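Local coordinates for protein endopolygalacturonase (Chondrostereum purpureum, PDB 1K5C) that probably hydrolyses internal alpha-1,4 linkages between galacturonate units of pectin, as an endo-acting polygalacturonase of glycoside hydrolase family 28, at residues G200-G205 with A236-V241; V225-Q230 with A273-V278. One frame throughout, in Å; residues are numbered along the deposited sequence. Where two conformers were deposited one is given.

Interaction 1 (G200-G205 with A236-V241); sequences GSIATG and ASVSGV
The flat group at this contact is the peptide carbonyl of Ala203, met by the methyl of Ala236. Ala236 CB lies 3.5 Å from Ala203 O, beyond the oxygen and raised to one side of the peptide plane. The rest of the contact is aliphatic, and Ile202 touches the second segment with both branches. Ile202 CG2, anti to the backbone N, rests 3.7 Å from Ala236 CB, while Ile202 CG1, beside that N (chi1 -61°), comes within 3.7 Å of Val238 CG2. The side chains of Ile202 and Val238 cross obliquely, and Ile202 CD1 is also 3.9 Å from Val238 CG2. A branched isoleucine suits the place because it serves two partners, and alanine because one methyl fits against both Ile202 and the carbonyl. Gly205, with its positive phi of 81°, lets the chain turn close by Ala236. Ala236 and Val238 point toward Ile202's segment, while Ser237 between them points away and hydrogen-bonds to His207 through OG. Ile202 ends strand 197-202 and Val238 lies on strand 237-244, which belong to different walls; apolar packing of this kind across the interior is characteristic of the right-handed parallel beta-helix of family 28.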
loop_
_atom_site.group_PDB
_atom_site.type_symbol
_atom_site.label_atom_id
_atom_site.label_comp_id
_atom_site.label_asym_id
_atom_site.label_seq_id
_atom_site.Cartn_x
_atom_site.Cartn_y
_atom_site.Cartn_z
ATOM N N GLY A 200 -4.410 -3.688 -6.817
ATOM C CA GLY A 200 -3.884 -4.929 -7.353
ATOM C C GLY A 200 -2.386 -5.058 -7.147
ATOM O O GLY A 200 -1.741 -4.260 -6.486
ATOM N N SER A 201 -1.821 -6.127 -7.706
ATOM C CA SER A 201 -2.443 -6.991 -8.695
ATOM C C SER A 201 -3.604 -7.770 -8.146
ATOM O O SER A 201 -3.538 -8.399 -7.063
ATOM C CB SER A 201 -1.338 -8.005 -9.128
ATOM O OG SER A 201 -1.929 -8.936 -9.944
ATOM N N ILE A 202 -4.698 -7.723 -8.900
ATOM C CA ILE A 202 -5.917 -8.460 -8.565
ATOM C C ILE A 202 -5.755 -9.899 -9.026
ATOM O O ILE A 202 -5.492 -10.168 -10.222
ATOM C CB ILE A 202 -7.133 -7.782 -9.227
ATOM C CG1 ILE A 202 -7.304 -6.346 -8.715
ATOM C CG2 ILE A 202 -8.376 -8.637 -9.045
ATOM C CD1 ILE A 202 -7.714 -6.242 -7.249
ATOM N N ALA A 203 -5.914 -10.806 -8.084
ATOM C CA ALA A 203 -5.806 -12.255 -8.298
ATOM C C ALA A 203 -7.178 -12.899 -8.312
ATOM O O ALA A 203 -8.207 -12.310 -7.907
ATOM C CB ALA A 203 -4.961 -12.860 -7.154
ATOM N N THR A 204 -7.211 -14.166 -8.731
ATOM C CA THR A 204 -8.453 -14.922 -8.747
ATOM C C THR A 204 -9.142 -14.867 -7.358
ATOM O O THR A 204 -8.516 -15.036 -6.301
ATOM C CB THR A 204 -8.123 -16.375 -9.122
ATOM O OG1 THR A 204 -7.813 -16.299 -10.539
ATOM C CG2 THR A 204 -9.286 -17.348 -8.889
ATOM N N GLY A 205 -10.463 -14.620 -7.426
ATOM C CA GLY A 205 -11.301 -14.625 -6.230
ATOM C C GLY A 205 -11.237 -13.336 -5.427
ATOM O O GLY A 205 -11.897 -13.291 -4.363
ATOM N N ALA A 236 -13.070 -12.334 -10.157
ATOM C CA ALA A 236 -12.394 -11.211 -9.507
ATOM C C ALA A 236 -13.036 -9.911 -10.023
ATOM O O ALA A 236 -13.697 -9.924 -11.072
ATOM C CB ALA A 236 -10.910 -11.225 -9.793
ATOM N N SER A 237 -12.782 -8.792 -9.355
ATOM C CA SER A 237 -13.340 -7.512 -9.856
ATOM C C SER A 237 -12.738 -6.339 -9.127
ATOM O O SER A 237 -12.242 -6.456 -8.003
ATOM C CB SER A 237 -14.866 -7.450 -9.678
ATOM O OG SER A 237 -15.258 -7.645 -8.329
ATOM N N VAL A 238 -12.831 -5.172 -9.789
ATOM C CA VAL A 238 -12.586 -3.855 -9.184
ATOM C C VAL A 238 -13.758 -3.004 -9.568
ATOM O O VAL A 238 -14.043 -2.858 -10.746
ATOM C CB VAL A 238 -11.291 -3.207 -9.703
ATOM C CG1 VAL A 238 -11.107 -1.820 -9.095
ATOM C CG2 VAL A 238 -10.100 -4.115 -9.447
ATOM N N SER A 239 -14.488 -2.438 -8.559
ATOM C CA SER A 239 -15.691 -1.655 -8.889
ATOM C C SER A 239 -15.844 -0.489 -7.940
ATOM O O SER A 239 -15.897 -0.674 -6.726
ATOM C CB SER A 239 -16.912 -2.547 -8.816
ATOM O OG SER A 239 -18.085 -1.894 -9.248
ATOM N N GLY A 240 -16.014 0.709 -8.504
ATOM C CA GLY A 240 -16.323 1.884 -7.665
ATOM C C GLY A 240 -15.022 2.473 -7.087
ATOM O O GLY A 240 -14.729 2.270 -5.907
ATOM N N VAL A 241 -14.243 3.132 -7.930
ATOM C CA VAL A 241 -13.001 3.774 -7.548
ATOM C C VAL A 241 -13.088 5.236 -7.896
ATOM O O VAL A 241 -13.432 5.576 -9.029
ATOM C CB VAL A 241 -11.804 3.118 -8.297
ATOM C CG1 VAL A 241 -10.484 3.810 -7.867
ATOM C CG2 VAL A 241 -11.751 1.597 -8.062
#

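Interaction 2 (V225-Q230 with A273-V278); sequences VRIKAQ and APFSDV
Ile227 lays its CG2 methyl over one face of the Phe275 ring, a CH-pi contact in which the carbon stands 3.8 Å from the ring centroid and 20° off the ring normal. Ile227 CG2 is offset toward the rim, 3.6 Å from Phe275 CZ. Ala229 meets the same end of the ring: its CB approaches Phe275 CZ obliquely at 3.7 Å, while its backbone N lies in the ring plane at the edge. Ala229 CB also touches Ala273 CB at 3.7 Å, two small methyls meeting where the backbones draw closest. At the other end of the contact Ile227 CD1 and Val278 CG1 meet tip to tip, 4.0 Å apart. A large flat ring suits the wider separation beside Ile227, where the CA atoms of Ile227 and Phe275 are 8.8 Å apart; alanines suit the narrower one.

Ile227 has CG2 anti to the backbone N, and a chi1 of -61° puts Phe275 CG beside its own backbone N. The side chains of Ile227 and Phe275 slide past each other in opposite directions. Further out, Tyr243 packs on both Ile227 and Val278, and Ile258 on both Ile227 and Phe275. Lys228 starts away from this apolar layer, and its NZ forms a salt bridge with Asp174.

Strands 225-230 and 275-278 run nearly antiparallel, at 164°, with axes 10.5 Å apart; they face each other across the beta-helix interior, with strands 197-202 and 254-259 flanking the first and strand 237-244 beside the second.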
loop_
_atom_site.group_PDB
_atom_site.type_symbol
_atom_site.label_atom_id
_atom_site.label_comp_id
_atom_site.label_asym_id
_atom_site.label_seq_id
_atom_site.Cartn_x
_atom_site.Cartn_y
_atom_site.Cartn_z
ATOM N N VAL A 225 -0.924 6.476 -10.792
ATOM C CA VAL A 225 -1.924 5.546 -10.285
ATOM C C VAL A 225 -1.977 4.346 -11.219
ATOM O O VAL A 225 -1.840 4.466 -12.454
ATOM C CB VAL A 225 -3.317 6.182 -9.999
ATOM C CG1 VAL A 225 -3.203 7.353 -9.005
ATOM C CG2 VAL A 225 -3.908 6.652 -11.298
ATOM N N ARG A 226 -2.235 3.182 -10.623
ATOM C CA ARG A 226 -2.395 1.962 -11.365
ATOM C C ARG A 226 -3.557 1.138 -10.863
ATOM O O ARG A 226 -3.798 1.061 -9.658
ATOM C CB ARG A 226 -1.205 0.996 -11.228
ATOM C CG ARG A 226 -0.077 1.371 -12.183
ATOM C CD ARG A 226 0.950 0.245 -11.811
ATOM N NE ARG A 226 1.099 -0.977 -12.599
ATOM C CZ ARG A 226 2.162 -1.784 -12.561
ATOM N NH1 ARG A 226 3.137 -1.512 -11.727
ATOM N NH2 ARG A 226 2.241 -2.873 -13.312
ATOM N N ILE A 227 -4.231 0.485 -11.806
ATOM C CA ILE A 227 -5.149 -0.618 -11.459
ATOM C C ILE A 227 -4.639 -1.797 -12.298
ATOM O O ILE A 227 -4.607 -1.686 -13.527
ATOM C CB ILE A 227 -6.631 -0.301 -11.739
ATOM C CG1 ILE A 227 -7.031 1.013 -11.071
ATOM C CG2 ILE A 227 -7.527 -1.478 -11.304
ATOM C CD1 ILE A 227 -8.499 1.395 -11.338
ATOM N N LYS A 228 -4.208 -2.836 -11.626
ATOM C CA LYS A 228 -3.580 -4.005 -12.271
ATOM C C LYS A 228 -4.355 -5.256 -11.895
ATOM O O LYS A 228 -4.558 -5.544 -10.731
ATOM C CB LYS A 228 -2.071 -4.161 -11.958
ATOM C CG LYS A 228 -1.602 -3.621 -10.643
ATOM C CD LYS A 228 -0.142 -3.858 -10.367
ATOM C CE LYS A 228 0.148 -3.079 -9.058
ATOM N NZ LYS A 228 1.230 -3.675 -8.340
ATOM N N ALA A 229 -4.724 -6.045 -12.907
ATOM C CA ALA A 229 -5.279 -7.375 -12.682
ATOM C C ALA A 229 -4.460 -8.382 -13.474
ATOM O O ALA A 229 -4.106 -8.152 -14.643
ATOM C CB ALA A 229 -6.728 -7.499 -13.103
ATOM N N GLN A 230 -4.175 -9.496 -12.819
ATOM C CA GLN A 230 -3.494 -10.590 -13.523
ATOM C C GLN A 230 -4.311 -10.988 -14.756
ATOM O O GLN A 230 -5.512 -11.209 -14.646
ATOM C CB GLN A 230 -3.396 -11.817 -12.569
ATOM C CG GLN A 230 -2.480 -11.498 -11.404
ATOM C CD GLN A 230 -2.507 -12.524 -10.308
ATOM O OE1 GLN A 230 -2.590 -13.692 -10.582
ATOM N N ALA A 273 -11.479 -10.373 -14.582
ATOM C CA ALA A 273 -11.383 -9.472 -13.446
ATOM C C ALA A 273 -11.961 -8.100 -13.820
ATOM O O ALA A 273 -11.268 -7.087 -13.870
ATOM C CB ALA A 273 -9.919 -9.336 -13.012
ATOM N N PRO A 274 -13.259 -8.060 -14.132
ATOM C CA PRO A 274 -13.859 -6.828 -14.690
ATOM C C PRO A 274 -13.609 -5.624 -13.785
ATOM O O PRO A 274 -13.761 -5.664 -12.571
ATOM C CB PRO A 274 -15.368 -7.150 -14.756
ATOM C CG PRO A 274 -15.535 -8.406 -13.924
ATOM C CD PRO A 274 -14.238 -9.167 -14.113
ATOM N N PHE A 275 -13.322 -4.481 -14.469
ATOM C CA PHE A 275 -13.199 -3.171 -13.812
ATOM C C PHE A 275 -14.437 -2.352 -14.162
ATOM O O PHE A 275 -14.792 -2.241 -15.339
ATOM C CB PHE A 275 -11.986 -2.390 -14.283
ATOM C CG PHE A 275 -10.629 -3.013 -14.037
ATOM C CD1 PHE A 275 -10.442 -4.086 -13.190
ATOM C CD2 PHE A 275 -9.548 -2.485 -14.730
ATOM C CE1 PHE A 275 -9.156 -4.644 -13.020
ATOM C CE2 PHE A 275 -8.257 -2.998 -14.559
ATOM C CZ PHE A 275 -8.069 -4.084 -13.693
ATOM N N SER A 276 -15.025 -1.699 -13.166
ATOM C CA SER A 276 -16.201 -0.852 -13.422
ATOM C C SER A 276 -16.139 0.407 -12.546
ATOM O O SER A 276 -15.587 0.411 -11.450
ATOM C CB SER A 276 -17.484 -1.590 -13.217
ATOM O OG SER A 276 -17.586 -2.136 -11.969
ATOM N N ASP A 277 -16.759 1.445 -13.091
ATOM C CA ASP A 277 -17.040 2.689 -12.326
ATOM C C ASP A 277 -15.769 3.279 -11.725
ATOM O O ASP A 277 -15.654 3.437 -10.506
ATOM C CB ASP A 277 -18.108 2.414 -11.267
ATOM C CG ASP A 277 -19.375 1.946 -11.873
ATOM O OD1 ASP A 277 -19.589 1.984 -13.115
ATOM O OD2 ASP A 277 -20.247 1.562 -11.033
ATOM N N VAL A 278 -14.842 3.666 -12.619
ATOM C CA VAL A 278 -13.564 4.276 -12.226
ATOM C C VAL A 278 -13.613 5.768 -12.653
ATOM O O VAL A 278 -13.700 6.041 -13.855
ATOM C CB VAL A 278 -12.376 3.558 -12.889
ATOM C CG1 VAL A 278 -11.080 4.266 -12.530
ATOM C CG2 VAL A 278 -12.361 2.094 -12.464
#

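In the fold
Interactions 1 and 2 are adjoining layers of one beta-helix interior, their centres about 6 Å apart. Strands 197-202 and 223-230 pair in one wall, 237-244 and 275-280 in another. Ile202 N lies 2.8 Å from Lys228 O in the first, and Ser239 OG, in one of two conformers, 2.8 Å from Ser276 OG in the second, both probable hydrogen bonds. Just before the second pair of strands, Ala236 O packs 3.2 Å from Pro274 CD. The side chain of Phe275 packs on Val238, joining the two apolar layers. Lys228 binds galacturonate in ligand complexes, as do Arg226 and Asp173; at nearest atoms its side chain is about 7 Å from Ile202's and 5 Å from Asp173's.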